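Local atomic coordinates of N-alpha-acetyltransferase (Sulfolobus solfataricus P2, PDB entry 4R3L), a protein that transfers an acetyl group from acetyl-CoA to the free alpha-amino group at the N-terminus of proteins, with a preference for substrates that begin with serine. Residues Leu51-Ala56 with Val63-Pro68; Ser75-Leu80 with Leu162-Leu167; Ser82-Gly87 with Asn120-Tyr125. All coordinates share one frame; numbering follows the deposited sequence.

Interaction 1: Leu51-Ala56 with Val63-Pro68; sequences LAFFVA and VGYIMP
Phe53 and Met67 lie side by side and point the same way, and the methionine can be followed atom by atom along the aromatic ring. CB stands over one face of Phe53, 4.0 Å from the ring centroid and offset toward the rim near CZ, a CH-pi contact. CG lies anti to the backbone N (chi1 172°) and meets Phe53 CE1 at 3.7 Å. SD follows in an oblique Met-aromatic contact, 4.7 Å from the ring centroid. Only then does the chain bend, at chi3 (63°), which carries CE away from the ring; Phe41, Phe42 and His45 of helix 39-49 also meet this methionine. At the root of the ring, Pro68 CD touches Phe53 CB at 3.7 Å, the two side chains crossing at about a right angle, while Pro68 CG reaches Ala52 CB. The backbones form an antiparallel hairpin: Phe54 and Ile66 exchange two bonds, the one from Ile66 N to Phe54 O (3.0 Å) being the straighter. Ala56 N then gives to Gly64 O, and Val63 N to Ala56 O. The pairing thus rests on backbone amides, and side-chain cohesion mainly on dispersion and a polarisable sulfur; Phe53 CD2, 3.1 Å from Ile66 O, links the two.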
# COMPACT_ATOMS: atom_id res chain seq x y z
N LEU A 51 -2.63 12.45 3.09
CA LEU A 51 -4.07 12.23 3.28
C LEU A 51 -4.46 10.78 3.04
O LEU A 51 -5.51 10.32 3.55
CB LEU A 51 -4.87 13.15 2.36
CG LEU A 51 -4.68 14.63 2.72
CD1 LEU A 51 -5.35 15.52 1.71
CD2 LEU A 51 -5.23 14.88 4.11
N ALA A 52 -3.62 10.05 2.30
CA ALA A 52 -3.91 8.65 2.01
C ALA A 52 -2.98 7.68 2.77
O ALA A 52 -2.99 6.46 2.52
CB ALA A 52 -3.83 8.40 0.47
N PHE A 53 -2.21 8.23 3.71
CA PHE A 53 -1.22 7.49 4.50
C PHE A 53 -1.85 7.23 5.87
O PHE A 53 -2.02 8.15 6.69
CB PHE A 53 0.08 8.34 4.66
CG PHE A 53 1.32 7.58 5.08
CD1 PHE A 53 2.58 8.00 4.60
CD2 PHE A 53 1.27 6.46 5.90
CE1 PHE A 53 3.74 7.33 4.97
CE2 PHE A 53 2.44 5.78 6.26
CZ PHE A 53 3.67 6.22 5.79
N PHE A 54 -2.23 5.99 6.14
CA PHE A 54 -2.90 5.68 7.39
C PHE A 54 -2.10 4.74 8.27
O PHE A 54 -1.29 3.95 7.79
CB PHE A 54 -4.28 5.08 7.10
CG PHE A 54 -5.28 6.06 6.55
CD1 PHE A 54 -6.13 6.76 7.42
CD2 PHE A 54 -5.40 6.28 5.19
CE1 PHE A 54 -7.07 7.65 6.91
CE2 PHE A 54 -6.32 7.18 4.69
CZ PHE A 54 -7.16 7.87 5.55
N VAL A 55 -2.35 4.82 9.58
CA VAL A 55 -1.84 3.84 10.52
C VAL A 55 -3.00 3.20 11.27
O VAL A 55 -4.06 3.79 11.40
CB VAL A 55 -0.87 4.46 11.54
CG1 VAL A 55 0.49 4.82 10.88
CG2 VAL A 55 -1.51 5.67 12.23
N ALA A 56 -2.78 1.97 11.73
CA ALA A 56 -3.70 1.24 12.60
C ALA A 56 -3.12 1.28 13.99
O ALA A 56 -1.92 1.03 14.17
CB ALA A 56 -3.88 -0.19 12.15
N VAL A 63 0.31 -0.57 14.92
CA VAL A 63 0.45 -1.99 14.63
C VAL A 63 0.38 -2.30 13.14
O VAL A 63 0.56 -3.45 12.73
CB VAL A 63 -0.62 -2.83 15.36
CG1 VAL A 63 -0.45 -2.69 16.86
CG2 VAL A 63 -2.03 -2.40 14.90
N GLY A 64 0.13 -1.29 12.32
CA GLY A 64 0.06 -1.49 10.89
C GLY A 64 0.06 -0.16 10.17
O GLY A 64 -0.19 0.86 10.80
N TYR A 65 0.36 -0.17 8.87
CA TYR A 65 0.33 1.08 8.14
C TYR A 65 0.13 0.82 6.67
O TYR A 65 0.34 -0.30 6.19
CB TYR A 65 1.64 1.87 8.36
CG TYR A 65 2.82 1.22 7.68
CD1 TYR A 65 3.17 1.57 6.38
CD2 TYR A 65 3.56 0.24 8.32
CE1 TYR A 65 4.24 0.96 5.75
CE2 TYR A 65 4.63 -0.38 7.69
CZ TYR A 65 4.96 -0.03 6.40
OH TYR A 65 6.03 -0.63 5.77
N ILE A 66 -0.26 1.87 5.95
CA ILE A 66 -0.26 1.82 4.50
C ILE A 66 0.32 3.12 3.97
O ILE A 66 -0.11 4.20 4.35
CB ILE A 66 -1.68 1.59 3.92
CG1 ILE A 66 -1.63 1.50 2.39
CG2 ILE A 66 -2.67 2.67 4.39
CD1 ILE A 66 -2.97 1.06 1.77
N MET A 67 1.33 3.00 3.11
CA MET A 67 2.01 4.17 2.55
C MET A 67 1.74 4.27 1.07
O MET A 67 2.08 3.36 0.32
CB MET A 67 3.53 4.06 2.81
CG MET A 67 4.33 5.12 2.11
SD MET A 67 6.04 5.20 2.76
CE MET A 67 6.64 3.57 2.33
N PRO A 68 1.13 5.38 0.63
CA PRO A 68 0.70 5.57 -0.75
C PRO A 68 1.66 6.44 -1.55
O PRO A 68 2.51 7.14 -0.98
CB PRO A 68 -0.63 6.29 -0.58
CG PRO A 68 -0.31 7.26 0.54
CD PRO A 68 0.63 6.49 1.48

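Interaction 2: Ser75-Leu80 with Leu162-Leu167; sequences SNIKQL and LMARPL
Ile77 and Ala164 mark the nearest backbone approach, 7.0 Å between their CA atoms, too wide for strand pairing, and the irregular loop 75-80 meets strand 162-166 through side chains without a hydrogen bond between them. Ile77 supplies the main apolar wedge. Its CG1 lies anti to the carbonyl carbon (chi1 -56°) and touches Ala164 CB at 4.0 Å. Further out, CD1 settles against the Arg165-Pro166 peptide, 3.6 Å from Pro166 N, and also meets Pro166 CD of the proline ring. Asn76 points its CB toward the same strand, and its CG is 3.9 Å from Leu162 CD2, the two side chains crossing obliquely. Tyr125 of strand 123-129 touches Asn76, Leu162 and Ala164 as well. The loop has its own internal brace. Ser75 OG accepts from Ile77 N at 3.1 Å and from Lys78 N at 3.0 Å, the second bond being the straighter at 168°; these two bonds tie down the backbone on which Ile77 is carried. Glu123 OE2, from the neighbouring strand, pairs weakly with the same hydroxyl. An ST turn and ST motif at Ser75 thus shape a loop whose next two residues, Asn76 and Ile77, lie on a strand of the GNAT sheet; Ser75 itself modulates loop conformations and contributes to thermostability.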
# COMPACT_ATOMS: atom_id res chain seq x y z
N SER A 75 -2.42 4.48 -17.81
CA SER A 75 -3.19 3.47 -17.10
C SER A 75 -2.56 2.09 -17.27
O SER A 75 -2.04 1.77 -18.34
CB SER A 75 -4.63 3.47 -17.60
OG SER A 75 -5.34 2.35 -17.09
N ASN A 76 -2.59 1.27 -16.23
CA ASN A 76 -2.09 -0.09 -16.36
C ASN A 76 -3.25 -1.07 -16.41
O ASN A 76 -3.07 -2.28 -16.32
CB ASN A 76 -1.14 -0.45 -15.22
CG ASN A 76 -1.67 -0.04 -13.87
OD1 ASN A 76 -2.79 -0.37 -13.52
ND2 ASN A 76 -0.86 0.68 -13.10
N ILE A 77 -4.45 -0.52 -16.55
CA ILE A 77 -5.65 -1.31 -16.76
C ILE A 77 -6.08 -1.26 -18.22
O ILE A 77 -6.42 -2.28 -18.82
CB ILE A 77 -6.81 -0.84 -15.87
CG1 ILE A 77 -6.38 -0.85 -14.40
CG2 ILE A 77 -8.03 -1.73 -16.07
CD1 ILE A 77 -7.51 -0.60 -13.40
N LYS A 78 -6.04 -0.07 -18.80
CA LYS A 78 -6.51 0.13 -20.17
C LYS A 78 -5.58 -0.47 -21.23
O LYS A 78 -4.36 -0.38 -21.14
CB LYS A 78 -6.71 1.62 -20.44
CG LYS A 78 -8.05 2.14 -19.95
CD LYS A 78 -8.12 3.66 -20.03
CE LYS A 78 -9.49 4.16 -19.62
NZ LYS A 78 -9.92 3.59 -18.31
N GLN A 79 -6.20 -1.08 -22.24
CA GLN A 79 -5.49 -1.68 -23.37
C GLN A 79 -4.69 -0.64 -24.15
O GLN A 79 -3.58 -0.91 -24.60
CB GLN A 79 -6.48 -2.38 -24.31
CG GLN A 79 -7.23 -3.56 -23.70
CD GLN A 79 -8.46 -3.13 -22.92
OE1 GLN A 79 -8.76 -1.94 -22.80
NE2 GLN A 79 -9.20 -4.10 -22.40
N LEU A 80 -5.28 0.54 -24.30
CA LEU A 80 -4.71 1.61 -25.10
C LEU A 80 -3.97 2.62 -24.22
O LEU A 80 -4.38 2.86 -23.08
CB LEU A 80 -5.82 2.31 -25.87
CG LEU A 80 -5.45 3.08 -27.14
CD1 LEU A 80 -5.22 2.12 -28.29
CD2 LEU A 80 -6.55 4.06 -27.46
N LEU A 162 1.51 -7.26 -10.84
CA LEU A 162 0.93 -5.92 -10.74
C LEU A 162 -0.58 -6.10 -10.61
O LEU A 162 -1.23 -6.56 -11.54
CB LEU A 162 1.27 -5.05 -11.95
CG LEU A 162 1.11 -3.53 -11.72
CD1 LEU A 162 1.94 -2.74 -12.71
CD2 LEU A 162 -0.34 -3.08 -11.84
N MET A 163 -1.12 -5.75 -9.46
CA MET A 163 -2.54 -5.91 -9.24
C MET A 163 -3.19 -4.54 -9.20
O MET A 163 -2.62 -3.60 -8.65
CB MET A 163 -2.77 -6.71 -7.96
CG MET A 163 -2.19 -8.12 -8.09
SD MET A 163 -2.69 -9.20 -6.77
CE MET A 163 -4.45 -9.34 -7.11
N ALA A 164 -4.34 -4.42 -9.84
CA ALA A 164 -4.96 -3.11 -10.00
C ALA A 164 -6.47 -3.20 -9.98
O ALA A 164 -7.05 -4.24 -10.26
CB ALA A 164 -4.50 -2.45 -11.27
N ARG A 165 -7.10 -2.08 -9.65
CA ARG A 165 -8.54 -2.00 -9.83
C ARG A 165 -8.95 -0.55 -10.01
O ARG A 165 -8.29 0.36 -9.48
CB ARG A 165 -9.28 -2.63 -8.65
CG ARG A 165 -8.89 -2.08 -7.30
CD ARG A 165 -10.01 -2.31 -6.28
NE ARG A 165 -11.11 -1.38 -6.49
CZ ARG A 165 -12.22 -1.32 -5.76
NH1 ARG A 165 -12.40 -2.17 -4.75
NH2 ARG A 165 -13.14 -0.42 -6.04
N PRO A 166 -10.02 -0.32 -10.77
CA PRO A 166 -10.58 1.03 -10.89
C PRO A 166 -11.08 1.55 -9.55
O PRO A 166 -11.41 0.76 -8.66
CB PRO A 166 -11.74 0.85 -11.88
CG PRO A 166 -11.45 -0.43 -12.60
CD PRO A 166 -10.77 -1.29 -11.58
N LEU A 167 -11.14 2.87 -9.42
CA LEU A 167 -11.70 3.51 -8.24
C LEU A 167 -13.05 4.11 -8.59
O LEU A 167 -13.16 4.82 -9.58
CB LEU A 167 -10.77 4.59 -7.70
CG LEU A 167 -9.51 4.08 -6.99
CD1 LEU A 167 -8.67 5.23 -6.54
CD2 LEU A 167 -9.93 3.22 -5.80

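Interaction 3: Ser82-Gly87 with Asn120-Tyr125; sequences SLVRKG and NAEEIY
Lys86 runs beside Glu123, both side chains pointing the same way, with the lysine methylenes overlapping the glutamate chain: CG meets Glu123 CG at 3.8 Å and CD lies 3.7 Å from Glu123 OE2. The charged ends nevertheless do not pair, Lys86 NZ being 5.6 Å from Glu123 OE2. The ammonium bonds instead to Phe74 O, and the carboxylate oxygen accepts from Asn76 N. Lys86 CB also sits at the edge of the Tyr125 ring, near its plane; that ring stacks on His88, a zinc-binding residue, and its hydroxyl bonds to Glu71. Two residues earlier, Val84 lies against the carboxyl group of Glu122. A bend at chi2 (-86°) sets Glu122 CD; its OE1 lies 3.4 Å from Val84 CB. Arg85 CB packs on Asn120 O, while its guanidinium reaches Tyr119 O at the end of helix 103-119. Three backbone bonds stitch the segments: Glu122 N to Arg85 O at 2.8 Å, Gly87 N to Glu123 O and Tyr125 N to Gly87 O. Ala121 CB lies 3.8 Å from Gly87 N. Parallel neighbours joined through helix 103-119 form the beta-alpha-beta crossover of the GNAT fold; the loop before this helix and its first turn bind acetyl-CoA.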
# COMPACT_ATOMS: atom_id res chain seq x y z
N SER A 82 -3.47 5.52 -22.36
CA SER A 82 -4.43 6.48 -21.82
C SER A 82 -3.91 7.07 -20.51
O SER A 82 -3.55 6.33 -19.60
CB SER A 82 -5.78 5.79 -21.59
OG SER A 82 -6.66 6.60 -20.83
N LEU A 83 -3.85 8.40 -20.42
CA LEU A 83 -3.30 9.07 -19.23
C LEU A 83 -4.33 9.24 -18.12
O LEU A 83 -5.40 9.79 -18.34
CB LEU A 83 -2.73 10.43 -19.61
CG LEU A 83 -1.48 10.41 -20.49
CD1 LEU A 83 -1.20 11.79 -21.08
CD2 LEU A 83 -0.27 9.91 -19.72
N VAL A 84 -4.00 8.77 -16.92
CA VAL A 84 -4.91 8.81 -15.78
C VAL A 84 -4.19 9.17 -14.48
O VAL A 84 -2.97 9.02 -14.37
CB VAL A 84 -5.63 7.45 -15.58
CG1 VAL A 84 -6.49 7.09 -16.79
CG2 VAL A 84 -4.61 6.35 -15.30
N ARG A 85 -4.94 9.63 -13.49
CA ARG A 85 -4.40 9.78 -12.13
C ARG A 85 -4.46 8.43 -11.43
O ARG A 85 -5.49 7.75 -11.45
CB ARG A 85 -5.19 10.82 -11.33
CG ARG A 85 -5.23 12.19 -11.97
CD ARG A 85 -4.18 13.09 -11.39
NE ARG A 85 -4.34 13.25 -9.95
CZ ARG A 85 -3.72 14.18 -9.24
NH1 ARG A 85 -2.92 15.04 -9.85
NH2 ARG A 85 -3.91 14.28 -7.92
N LYS A 86 -3.35 8.03 -10.80
CA LYS A 86 -3.24 6.70 -10.22
C LYS A 86 -2.81 6.77 -8.76
O LYS A 86 -1.94 7.57 -8.41
CB LYS A 86 -2.21 5.86 -10.99
CG LYS A 86 -2.41 5.80 -12.49
CD LYS A 86 -1.31 4.97 -13.17
CE LYS A 86 0.00 5.74 -13.32
NZ LYS A 86 0.96 4.97 -14.17
N GLY A 87 -3.40 5.92 -7.92
CA GLY A 87 -2.91 5.77 -6.57
C GLY A 87 -2.12 4.48 -6.51
O GLY A 87 -2.52 3.46 -7.06
N ASN A 120 -8.19 12.53 -6.69
CA ASN A 120 -8.84 12.24 -7.98
C ASN A 120 -8.25 11.06 -8.74
O ASN A 120 -8.21 11.06 -9.98
CB ASN A 120 -8.80 13.49 -8.85
CG ASN A 120 -9.68 14.59 -8.31
OD1 ASN A 120 -10.64 14.33 -7.58
ND2 ASN A 120 -9.37 15.83 -8.66
N ALA A 121 -7.78 10.05 -8.02
CA ALA A 121 -7.29 8.83 -8.64
C ALA A 121 -8.42 8.04 -9.31
O ALA A 121 -9.54 7.98 -8.80
CB ALA A 121 -6.58 7.96 -7.60
N GLU A 122 -8.11 7.44 -10.45
CA GLU A 122 -9.07 6.66 -11.22
C GLU A 122 -8.80 5.16 -11.06
O GLU A 122 -9.66 4.32 -11.34
CB GLU A 122 -9.03 7.10 -12.70
CG GLU A 122 -9.74 6.20 -13.71
CD GLU A 122 -8.86 5.06 -14.21
OE1 GLU A 122 -7.63 5.13 -14.02
OE2 GLU A 122 -9.41 4.10 -14.79
N GLU A 123 -7.60 4.84 -10.59
CA GLU A 123 -7.26 3.45 -10.31
C GLU A 123 -6.30 3.36 -9.13
O GLU A 123 -5.64 4.34 -8.79
CB GLU A 123 -6.64 2.78 -11.53
CG GLU A 123 -5.30 3.37 -11.99
CD GLU A 123 -4.45 2.33 -12.70
OE1 GLU A 123 -4.18 1.28 -12.08
OE2 GLU A 123 -4.06 2.54 -13.87
N ILE A 124 -6.27 2.20 -8.48
CA ILE A 124 -5.29 1.95 -7.44
C ILE A 124 -4.53 0.72 -7.87
O ILE A 124 -5.13 -0.21 -8.41
CB ILE A 124 -5.94 1.75 -6.03
CG1 ILE A 124 -4.88 1.34 -5.00
CG2 ILE A 124 -7.02 0.67 -6.06
CD1 ILE A 124 -5.37 1.33 -3.57
N TYR A 125 -3.22 0.70 -7.67
CA TYR A 125 -2.48 -0.51 -7.97
C TYR A 125 -1.30 -0.70 -7.03
O TYR A 125 -0.96 0.18 -6.23
CB TYR A 125 -1.99 -0.50 -9.42
CG TYR A 125 -0.81 0.42 -9.68
CD1 TYR A 125 0.47 -0.08 -9.82
CD2 TYR A 125 -0.99 1.79 -9.80
CE1 TYR A 125 1.54 0.74 -10.07
CE2 TYR A 125 0.08 2.63 -10.06
CZ TYR A 125 1.34 2.10 -10.19
OH TYR A 125 2.41 2.92 -10.44

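How the interactions relate
All three contacts reach one mixed sheet of the GNAT fold, interaction 2 through strand 160-166 only. Interaction 1 closes first along the chain, as the hairpin of strands 54-58 and 61-72; interaction 3 then lies nested inside the longer loop closed by interaction 2. Interactions 2 and 3 have centres about 8 Å apart and touch directly: Ser75 N and Ser82 O probably hydrogen-bond, as do Leu167 N and Glu122 O. Interaction 1 is more remote, its centre about 22 Å from that of interaction 2 and about 19 Å from that of interaction 3, yet strand 61-72 neighbours strand 83-94. The sheet therefore links the hairpin near the acetyl-CoA-binding residues to a loop region implicated in thermostability.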